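Local coordinates for ribose-phosphate pyrophosphokinase (Mycobacterium smegmatis, PDB 5MP7), which probably makes phosphoribosyl pyrophosphate (PRPP) by transferring the pyrophosphoryl group of ATP to the 1-hydroxyl of ribose 5-phosphate, with magnesium as cofactor, at residues 11-19 and 31-42; 129-140 and 146-156. One frame throughout, in Å; residues are numbered along the deposited sequence.

Contact 1: residues 11-19 and 31-42; sequences NLMLFAGRA and LDVAVTAQTARD
One carbonyl oxygen, Leu-14 O, is gripped twice by Thr-36, through its backbone N and through its hydroxyl, and this pair of hydrogen bonds fastens the outer strand 12-16 of the N-terminal domain's parallel sheet to the chain returning from helix 21-31. Thr-36 N lies 2.9 Å from Leu-14 O, almost straight in line with the C=O. Thr-36 OG1 reaches the same oxygen at 3.1 Å but stands above the carbonyl plane, 53° out of it. The hydroxyl can do so because OG1 sits beside its own backbone N, opposite the carbonyl carbon (chi1 -58°), which leaves CG2 for apolar contact: it lies 3.6 Å from Phe-15 CE2. OG1 also hangs over the rim of one Phe-15 face, and Met-13 bends at chi3 to lay CE against both branches of the threonine. The ring of Phe-15 further meets Phe-52 edge-to-face.

Around Val-35 the contact is apolar: its CG1 rests on Ala-16 CB and its CG2 on Leu-14 CD2, with Ala-28 of helix 21-31 touching Leu-14 and Val-35. Leu-31, at the end of that helix, approaches the same leucine branch, and a Schellman motif with Asp-32 as its C-prime residue turns the chain out of the helix. Farther on, a water accepts from Ala-16 N and donates to Thr-36 O, bridging the backbones where they diverge.

At the far end Arg-18 runs past Ala-40, its guanidinium face over the 40-41 peptide, while Glu-77 takes its NE in a second salt bridge. Arg-18 NH2 meets Asp-42 OD1 at 2.9 Å, within the guanidinium plane but from above the carboxylate, the two planes 76° apart.

Contact 2: residues 129-140 and 146-156; sequences ADRIVSVDLHTD and FDGPVDHMRAQ
Strands 131-135 and 150-153 run parallel, 13° between their directions and 4.7 Å between their axes, paired from Ile-132 with Val-150 to Val-135 with Met-153 by a ladder that starts at Ile-132 N to Pro-149 O and closes at Asp-136 N to Met-153 O. This is the edge of the five-stranded parallel sheet of the N-terminal, phosphoribosyltransferase-like domain. Val-133, Val-135 and Met-153 line the face that meets helix 302-314, while Ile-132 and Val-150 lie on the other.

Before the ladder, Phe-146 turns back over Ile-132. Ile-132 CD1 sits above the ring face, 3.7 Å from its centroid, and the carbonyl oxygens of Ala-129 and Asp-130 lie at the ring edge. Helix 116-127 covers this pair through Leu-124, Ala-121 and Lys-125.

At the other end His-152 is sandwiched. Leu-137 CD1 stands over the centre of one imidazole face, 3.8 Å from the centroid, and Arg-154 CZ lies over the rim of the opposite face. The histidine ring is carried there by CG anti to its backbone N (chi1 176°). Arg-154, bent at chi2, then carries NH2 to Asp-140 OD2 for a 2.9 Å salt bridge in its guanidinium plane, the carboxylate turned 83° against it. Asp-136 has positive phi as it leaves the strand, and its OD2 takes Ala-155 N on the syn side at 2.9 Å, while Thr-259 also bonds OD2.

His-138, a predicted magnesium ligand whose ND1 bonds Asp-231, lies between Leu-137 and Asp-140 in the chain. The bonds of Asp-136 and Asp-140 thus tie the loop carrying it to the chain after strand 150-153, and the salt bridge, drawing Arg-154 across His-152, probably helps fix that ring.

Contact 1 closes before contact 2 opens along the chain, and their centres lie 21 Å apart, with nearest atoms about 10 Å from each other. Both reach one parallel sheet, ordered 12-16, 60-64, 92-97, 131-135, 150-153. Contact 1 does so through strand 12-16 alone, strand 38-42 pairing with 48-52 in a separate antiparallel sheet; contact 2 forms the opposite edge, so strands 60-64 and 92-97 lie between them. After contact 1 the chain enters the predicted ATP-binding loop, the side chain of Asp-42 coming within about 5 Å of Gly-46. Both borders of the sheet thus run into loops with predicted ligand residues, for ATP after contact 1 and for magnesium in contact 2.

Contact 1: residues 11-19 and 31-42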
loop_
_atom_site.group_PDB
_atom_site.type_symbol
_atom_site.label_atom_id
_atom_site.label_comp_id
_atom_site.label_asym_id
_atom_site.label_seq_id
_atom_site.Cartn_x
_atom_site.Cartn_y
_atom_site.Cartn_z
ATOM N N ASN A 11 -49.694 25.289 44.941
ATOM C CA ASN A 11 -48.516 24.525 45.275
ATOM C C ASN A 11 -47.260 25.247 44.742
ATOM O O ASN A 11 -47.105 25.456 43.540
ATOM C CB ASN A 11 -48.687 23.132 44.676
ATOM C CG ASN A 11 -47.432 22.286 44.759
ATOM O OD1 ASN A 11 -46.786 22.194 45.812
ATOM N ND2 ASN A 11 -47.091 21.630 43.648
ATOM N N LEU A 12 -46.365 25.616 45.645
ATOM C CA LEU A 12 -45.163 26.364 45.285
ATOM C C LEU A 12 -44.068 25.398 44.881
ATOM O O LEU A 12 -43.703 24.528 45.649
ATOM C CB LEU A 12 -44.704 27.221 46.475
ATOM C CG LEU A 12 -43.786 28.420 46.200
ATOM C CD1 LEU A 12 -43.572 29.255 47.444
ATOM C CD2 LEU A 12 -42.415 27.997 45.704
ATOM N N MET A 13 -43.525 25.566 43.694
ATOM C CA MET A 13 -42.389 24.776 43.263
ATOM C C MET A 13 -41.275 25.647 42.743
ATOM O O MET A 13 -41.458 26.536 41.940
ATOM C CB MET A 13 -42.784 23.773 42.200
ATOM C CG MET A 13 -43.465 22.581 42.801
ATOM S SD MET A 13 -44.010 21.414 41.537
ATOM C CE MET A 13 -42.569 20.352 41.427
ATOM N N LEU A 14 -40.089 25.322 43.186
ATOM C CA LEU A 14 -38.917 26.080 42.906
ATOM C C LEU A 14 -38.037 25.223 41.997
ATOM O O LEU A 14 -37.700 24.100 42.311
ATOM C CB LEU A 14 -38.269 26.440 44.242
ATOM C CG LEU A 14 -36.925 27.169 44.164
ATOM C CD1 LEU A 14 -37.020 28.606 43.609
ATOM C CD2 LEU A 14 -36.341 27.177 45.564
ATOM N N PHE A 15 -37.643 25.787 40.876
ATOM C CA PHE A 15 -36.766 25.146 39.915
ATOM C C PHE A 15 -35.500 25.997 39.797
ATOM O O PHE A 15 -35.556 27.211 39.922
ATOM C CB PHE A 15 -37.446 25.103 38.569
ATOM C CG PHE A 15 -38.743 24.387 38.601
ATOM C CD1 PHE A 15 -39.910 25.026 38.979
ATOM C CD2 PHE A 15 -38.790 23.041 38.278
ATOM C CE1 PHE A 15 -41.097 24.309 39.039
ATOM C CE2 PHE A 15 -39.958 22.329 38.332
ATOM C CZ PHE A 15 -41.107 22.942 38.728
ATOM N N ALA A 16 -34.371 25.371 39.534
ATOM C CA ALA A 16 -33.123 26.091 39.450
ATOM C C ALA A 16 -32.275 25.536 38.346
ATOM O O ALA A 16 -32.201 24.332 38.150
ATOM C CB ALA A 16 -32.376 26.010 40.757
ATOM N N GLY A 17 -31.661 26.435 37.595
ATOM C CA GLY A 17 -30.608 26.045 36.676
ATOM C C GLY A 17 -29.277 25.809 37.386
ATOM O O GLY A 17 -29.155 26.021 38.578
ATOM N N ARG A 18 -28.295 25.346 36.625
ATOM C CA ARG A 18 -26.993 24.918 37.154
ATOM C C ARG A 18 -25.978 26.040 37.350
ATOM O O ARG A 18 -24.942 25.798 37.922
ATOM C CB ARG A 18 -26.363 23.901 36.200
ATOM C CG ARG A 18 -27.104 22.577 36.126
ATOM C CD ARG A 18 -26.521 21.726 35.004
ATOM N NE ARG A 18 -26.855 22.281 33.686
ATOM C CZ ARG A 18 -26.216 22.034 32.535
ATOM N NH1 ARG A 18 -25.167 21.221 32.505
ATOM N NH2 ARG A 18 -26.647 22.597 31.405
ATOM N N ALA A 19 -26.260 27.248 36.883
ATOM C CA ALA A 19 -25.275 28.320 36.918
ATOM C C ALA A 19 -24.853 28.793 38.330
ATOM O O ALA A 19 -23.709 29.172 38.531
ATOM C CB ALA A 19 -25.742 29.517 36.095
ATOM N N LEU A 31 -37.154 29.677 52.156
ATOM C CA LEU A 31 -38.547 29.326 51.881
ATOM C C LEU A 31 -38.975 28.031 52.513
ATOM O O LEU A 31 -40.167 27.783 52.585
ATOM C CB LEU A 31 -38.771 29.162 50.384
ATOM C CG LEU A 31 -38.744 30.421 49.550
ATOM C CD1 LEU A 31 -38.665 30.017 48.091
ATOM C CD2 LEU A 31 -39.968 31.269 49.806
ATOM N N ASP A 32 -38.010 27.201 52.931
ATOM C CA ASP A 32 -38.265 25.852 53.448
ATOM C C ASP A 32 -38.901 24.943 52.412
ATOM O O ASP A 32 -39.830 24.184 52.696
ATOM C CB ASP A 32 -39.128 25.891 54.732
ATOM C CG ASP A 32 -39.183 24.535 55.455
ATOM O OD1 ASP A 32 -38.098 23.913 55.641
ATOM O OD2 ASP A 32 -40.304 24.095 55.838
ATOM N N VAL A 33 -38.436 25.061 51.191
ATOM C CA VAL A 33 -38.963 24.260 50.092
ATOM C C VAL A 33 -37.776 23.692 49.375
ATOM O O VAL A 33 -36.863 24.430 49.074
ATOM C CB VAL A 33 -39.768 25.141 49.106
ATOM C CG1 VAL A 33 -40.120 24.386 47.837
ATOM C CG2 VAL A 33 -41.050 25.637 49.770
ATOM N N ALA A 34 -37.786 22.398 49.081
ATOM C CA ALA A 34 -36.692 21.775 48.334
ATOM C C ALA A 34 -36.773 22.199 46.867
ATOM O O ALA A 34 -37.859 22.443 46.340
ATOM C CB ALA A 34 -36.753 20.262 48.445
ATOM N N VAL A 35 -35.610 22.296 46.227
ATOM C CA VAL A 35 -35.523 22.517 44.795
ATOM C C VAL A 35 -36.035 21.258 44.116
ATOM O O VAL A 35 -35.724 20.169 44.540
ATOM C CB VAL A 35 -34.085 22.790 44.346
ATOM C CG1 VAL A 35 -33.998 22.903 42.822
ATOM C CG2 VAL A 35 -33.585 24.079 44.973
ATOM N N THR A 36 -36.840 21.425 43.086
ATOM C CA THR A 36 -37.449 20.325 42.376
ATOM C C THR A 36 -36.396 19.552 41.595
ATOM O O THR A 36 -35.540 20.126 40.949
ATOM C CB THR A 36 -38.515 20.847 41.403
ATOM O OG1 THR A 36 -39.498 21.578 42.147
ATOM C CG2 THR A 36 -39.201 19.739 40.707
ATOM N N ALA A 37 -36.477 18.235 41.694
ATOM C CA ALA A 37 -35.493 17.328 41.128
ATOM C C ALA A 37 -35.573 17.379 39.625
ATOM O O ALA A 37 -36.666 17.405 39.055
ATOM C CB ALA A 37 -35.758 15.893 41.606
ATOM N N GLN A 38 -34.425 17.423 38.984
ATOM C CA GLN A 38 -34.385 17.401 37.557
ATOM C C GLN A 38 -33.070 16.894 37.049
ATOM O O GLN A 38 -32.063 17.061 37.683
ATOM C CB GLN A 38 -34.645 18.819 37.033
ATOM C CG GLN A 38 -33.590 19.828 37.488
ATOM C CD GLN A 38 -33.536 21.102 36.721
ATOM O OE1 GLN A 38 -34.535 21.540 36.215
ATOM N NE2 GLN A 38 -32.352 21.731 36.659
ATOM N N THR A 39 -33.087 16.359 35.850
ATOM C CA THR A 39 -31.878 16.030 35.121
ATOM C C THR A 39 -31.559 17.209 34.189
ATOM O O THR A 39 -32.399 17.614 33.396
ATOM C CB THR A 39 -32.121 14.787 34.280
ATOM O OG1 THR A 39 -32.739 13.789 35.095
ATOM C CG2 THR A 39 -30.828 14.271 33.680
ATOM N N ALA A 40 -30.383 17.793 34.320
ATOM C CA ALA A 40 -29.954 18.900 33.449
ATOM C C ALA A 40 -28.539 18.624 33.016
ATOM O O ALA A 40 -27.636 18.627 33.845
ATOM C CB ALA A 40 -30.047 20.237 34.183
ATOM N N ARG A 41 -28.343 18.400 31.724
ATOM C CA ARG A 41 -27.070 17.971 31.176
ATOM C C ARG A 41 -26.849 18.486 29.762
ATOM O O ARG A 41 -27.803 18.779 29.049
ATOM C CB ARG A 41 -27.032 16.445 31.137
ATOM C CG ARG A 41 -27.309 15.734 32.472
ATOM C CD ARG A 41 -26.205 15.767 33.532
ATOM N NE ARG A 41 -26.623 14.761 34.510
ATOM C CZ ARG A 41 -27.518 14.958 35.492
ATOM N NH1 ARG A 41 -28.044 16.166 35.720
ATOM N NH2 ARG A 41 -27.865 13.943 36.288
ATOM N N ASP A 42 -25.587 18.495 29.345
ATOM C CA ASP A 42 -25.175 18.989 28.036
ATOM C C ASP A 42 -24.734 17.839 27.151
ATOM O O ASP A 42 -23.938 17.001 27.559
ATOM C CB ASP A 42 -23.997 19.961 28.156
ATOM C CG ASP A 42 -24.388 21.341 28.797
ATOM O OD1 ASP A 42 -25.582 21.712 28.856
ATOM O OD2 ASP A 42 -23.488 22.090 29.220
HETATM O O HOH W 1 -34.619 22.408 39.507
#

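Contact 2: residues 129-140 and 146-156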
loop_
_atom_site.group_PDB
_atom_site.type_symbol
_atom_site.label_atom_id
_atom_site.label_comp_id
_atom_site.label_asym_id
_atom_site.label_seq_id
_atom_site.Cartn_x
_atom_site.Cartn_y
_atom_site.Cartn_z
ATOM N N ALA A 129 -43.372 32.446 30.115
ATOM C CA ALA A 129 -43.301 33.131 31.402
ATOM C C ALA A 129 -44.437 34.140 31.543
ATOM O O ALA A 129 -44.746 34.872 30.635
ATOM C CB ALA A 129 -41.966 33.825 31.569
ATOM N N ASP A 130 -45.017 34.184 32.725
ATOM C CA ASP A 130 -46.068 35.107 33.076
ATOM C C ASP A 130 -45.550 36.319 33.866
ATOM O O ASP A 130 -46.181 37.350 33.885
ATOM C CB ASP A 130 -47.131 34.340 33.864
ATOM C CG ASP A 130 -47.686 33.107 33.063
ATOM O OD1 ASP A 130 -48.217 33.352 31.919
ATOM O OD2 ASP A 130 -47.602 31.924 33.567
ATOM N N ARG A 131 -44.395 36.203 34.488
ATOM C CA ARG A 131 -43.854 37.242 35.333
ATOM C C ARG A 131 -42.326 37.172 35.280
ATOM O O ARG A 131 -41.767 36.115 35.040
ATOM C CB ARG A 131 -44.330 37.005 36.733
ATOM C CG ARG A 131 -43.821 38.008 37.744
ATOM C CD ARG A 131 -44.244 37.702 39.151
ATOM N NE ARG A 131 -45.666 38.000 39.324
ATOM C CZ ARG A 131 -46.674 37.157 39.123
ATOM N NH1 ARG A 131 -46.461 35.886 38.776
ATOM N NH2 ARG A 131 -47.926 37.587 39.327
ATOM N N ILE A 132 -41.669 38.311 35.436
ATOM C CA ILE A 132 -40.223 38.398 35.544
ATOM C C ILE A 132 -39.880 39.102 36.864
ATOM O O ILE A 132 -40.476 40.106 37.214
ATOM C CB ILE A 132 -39.632 39.177 34.386
ATOM C CG1 ILE A 132 -39.770 38.384 33.116
ATOM C CG2 ILE A 132 -38.163 39.454 34.611
ATOM C CD1 ILE A 132 -39.348 39.164 31.883
ATOM N N VAL A 133 -38.924 38.551 37.594
ATOM C CA VAL A 133 -38.399 39.152 38.813
ATOM C C VAL A 133 -36.902 39.367 38.591
ATOM O O VAL A 133 -36.176 38.441 38.199
ATOM C CB VAL A 133 -38.540 38.224 39.982
ATOM C CG1 VAL A 133 -37.830 38.774 41.193
ATOM C CG2 VAL A 133 -40.009 38.009 40.290
ATOM N N SER A 134 -36.436 40.586 38.846
ATOM C CA SER A 134 -35.031 40.916 38.665
ATOM C C SER A 134 -34.556 41.864 39.735
ATOM O O SER A 134 -35.359 42.485 40.440
ATOM C CB SER A 134 -34.861 41.502 37.280
ATOM O OG SER A 134 -33.542 41.330 36.811
ATOM N N VAL A 135 -33.246 41.988 39.872
ATOM C CA VAL A 135 -32.682 42.858 40.886
ATOM C C VAL A 135 -31.863 43.919 40.189
ATOM O O VAL A 135 -30.960 43.582 39.430
ATOM C CB VAL A 135 -31.763 42.085 41.861
ATOM C CG1 VAL A 135 -31.252 43.007 42.979
ATOM C CG2 VAL A 135 -32.496 40.885 42.464
ATOM N N ASP A 136 -32.116 45.180 40.526
ATOM C CA ASP A 136 -31.326 46.316 40.054
ATOM C C ASP A 136 -30.976 46.305 38.566
ATOM O O ASP A 136 -29.806 46.206 38.142
ATOM C CB ASP A 136 -30.093 46.561 40.934
ATOM C CG ASP A 136 -30.450 47.210 42.297
ATOM O OD1 ASP A 136 -31.295 48.151 42.359
ATOM O OD2 ASP A 136 -29.903 46.765 43.333
ATOM N N LEU A 137 -32.035 46.402 37.774
ATOM C CA LEU A 137 -31.921 46.584 36.347
ATOM C C LEU A 137 -31.016 47.770 35.997
ATOM O O LEU A 137 -30.993 48.781 36.686
ATOM C CB LEU A 137 -33.302 46.776 35.746
ATOM C CG LEU A 137 -34.242 45.606 35.965
ATOM C CD1 LEU A 137 -35.672 46.016 35.710
ATOM C CD2 LEU A 137 -33.839 44.434 35.091
ATOM N N HIS A 138 -30.282 47.634 34.902
ATOM C CA HIS A 138 -29.411 48.686 34.421
ATOM C C HIS A 138 -30.192 49.998 34.217
ATOM O O HIS A 138 -29.673 51.074 34.515
ATOM C CB HIS A 138 -28.757 48.238 33.116
ATOM C CG HIS A 138 -27.816 49.238 32.544
ATOM N ND1 HIS A 138 -26.571 49.468 33.090
ATOM C CD2 HIS A 138 -27.933 50.077 31.490
ATOM C CE1 HIS A 138 -25.955 50.402 32.389
ATOM N NE2 HIS A 138 -26.758 50.784 31.409
ATOM N N THR A 139 -31.415 49.890 33.680
ATOM C CA THR A 139 -32.381 50.998 33.655
ATOM C C THR A 139 -33.732 50.519 34.098
ATOM O O THR A 139 -34.134 49.417 33.758
ATOM C CB THR A 139 -32.572 51.609 32.247
ATOM O OG1 THR A 139 -32.502 50.572 31.256
ATOM C CG2 THR A 139 -31.514 52.718 31.975
ATOM N N ASP A 140 -34.439 51.389 34.803
ATOM C CA ASP A 140 -35.733 51.082 35.345
ATOM C C ASP A 140 -36.769 50.858 34.235
ATOM O O ASP A 140 -37.720 50.118 34.407
ATOM C CB ASP A 140 -36.180 52.215 36.276
ATOM C CG ASP A 140 -35.153 52.519 37.425
ATOM O OD1 ASP A 140 -33.959 52.164 37.290
ATOM O OD2 ASP A 140 -35.545 53.133 38.454
ATOM N N PHE A 146 -41.572 44.035 29.117
ATOM C CA PHE A 146 -42.288 42.765 29.252
ATOM C C PHE A 146 -43.791 43.042 29.381
ATOM O O PHE A 146 -44.188 43.919 30.142
ATOM C CB PHE A 146 -41.756 42.026 30.476
ATOM C CG PHE A 146 -42.338 40.670 30.667
ATOM C CD1 PHE A 146 -41.939 39.620 29.852
ATOM C CD2 PHE A 146 -43.286 40.443 31.655
ATOM C CE1 PHE A 146 -42.457 38.360 30.028
ATOM C CE2 PHE A 146 -43.825 39.181 31.831
ATOM C CZ PHE A 146 -43.402 38.135 31.024
ATOM N N ASP A 147 -44.606 42.308 28.612
ATOM C CA ASP A 147 -46.042 42.499 28.618
ATOM C C ASP A 147 -46.676 41.734 29.805
ATOM O O ASP A 147 -47.300 40.701 29.635
ATOM C CB ASP A 147 -46.644 42.049 27.287
ATOM C CG ASP A 147 -48.204 42.148 27.271
ATOM O OD1 ASP A 147 -48.776 43.180 27.748
ATOM O OD2 ASP A 147 -48.849 41.189 26.767
ATOM N N GLY A 148 -46.506 42.250 31.003
ATOM C CA GLY A 148 -46.928 41.528 32.181
ATOM C C GLY A 148 -46.215 42.062 33.402
ATOM O O GLY A 148 -45.398 42.957 33.286
ATOM N N PRO A 149 -46.537 41.524 34.588
ATOM C CA PRO A 149 -45.889 41.982 35.818
ATOM C C PRO A 149 -44.347 41.783 35.817
ATOM O O PRO A 149 -43.851 40.730 35.417
ATOM C CB PRO A 149 -46.535 41.115 36.916
ATOM C CG PRO A 149 -47.769 40.528 36.303
ATOM C CD PRO A 149 -47.518 40.444 34.832
ATOM N N VAL A 150 -43.623 42.805 36.245
ATOM C CA VAL A 150 -42.175 42.729 36.428
ATOM C C VAL A 150 -41.844 43.298 37.789
ATOM O O VAL A 150 -41.934 44.484 37.979
ATOM C CB VAL A 150 -41.410 43.560 35.391
ATOM C CG1 VAL A 150 -39.908 43.547 35.686
ATOM C CG2 VAL A 150 -41.682 43.030 34.007
ATOM N N ASP A 151 -41.467 42.455 38.730
ATOM C CA ASP A 151 -41.065 42.919 40.076
ATOM C C ASP A 151 -39.595 43.302 40.061
ATOM O O ASP A 151 -38.724 42.445 39.886
ATOM C CB ASP A 151 -41.403 41.857 41.138
ATOM C CG ASP A 151 -42.887 41.928 41.597
ATOM O OD1 ASP A 151 -43.218 42.849 42.373
ATOM O OD2 ASP A 151 -43.725 41.084 41.190
ATOM N N HIS A 152 -39.319 44.595 40.170
ATOM C CA HIS A 152 -37.956 45.120 40.078
ATOM C C HIS A 152 -37.452 45.377 41.477
ATOM O O HIS A 152 -37.742 46.398 42.059
ATOM C CB HIS A 152 -37.934 46.411 39.263
ATOM C CG HIS A 152 -36.589 47.079 39.177
ATOM N ND1 HIS A 152 -36.433 48.335 38.643
ATOM C CD2 HIS A 152 -35.350 46.686 39.565
ATOM C CE1 HIS A 152 -35.162 48.688 38.697
ATOM N NE2 HIS A 152 -34.485 47.710 39.261
ATOM N N MET A 153 -36.670 44.451 41.992
ATOM C CA MET A 153 -36.186 44.515 43.376
ATOM C C MET A 153 -34.924 45.336 43.473
ATOM O O MET A 153 -34.076 45.341 42.577
ATOM C CB MET A 153 -35.956 43.095 43.907
ATOM C CG MET A 153 -37.199 42.211 43.879
ATOM S SD MET A 153 -38.619 42.935 44.762
ATOM C CE MET A 153 -39.555 43.906 43.583
ATOM N N ARG A 154 -34.806 46.047 44.576
ATOM C CA ARG A 154 -33.674 46.917 44.788
ATOM C C ARG A 154 -32.825 46.450 45.940
ATOM O O ARG A 154 -33.338 46.118 46.974
ATOM C CB ARG A 154 -34.163 48.337 45.062
ATOM C CG ARG A 154 -34.181 49.232 43.847
ATOM C CD ARG A 154 -35.484 49.140 43.109
ATOM N NE ARG A 154 -35.606 50.272 42.187
ATOM C CZ ARG A 154 -36.695 50.537 41.468
ATOM N NH1 ARG A 154 -37.801 49.766 41.577
ATOM N NH2 ARG A 154 -36.675 51.579 40.643
ATOM N N ALA A 155 -31.510 46.488 45.764
ATOM C CA ALA A 155 -30.555 46.144 46.818
ATOM C C ALA A 155 -30.079 47.372 47.614
ATOM O O ALA A 155 -29.251 47.247 48.503
ATOM C CB ALA A 155 -29.356 45.441 46.189
ATOM N N GLN A 156 -30.563 48.554 47.246
ATOM C CA GLN A 156 -30.137 49.794 47.849
ATOM C C GLN A 156 -30.206 49.798 49.378
ATOM O O GLN A 156 -29.243 50.177 50.011
ATOM C CB GLN A 156 -30.979 50.936 47.324
ATOM C CG GLN A 156 -30.506 52.281 47.800
ATOM C CD GLN A 156 -31.368 53.392 47.261
ATOM O OE1 GLN A 156 -32.085 53.254 46.247
ATOM N NE2 GLN A 156 -31.325 54.503 47.951
#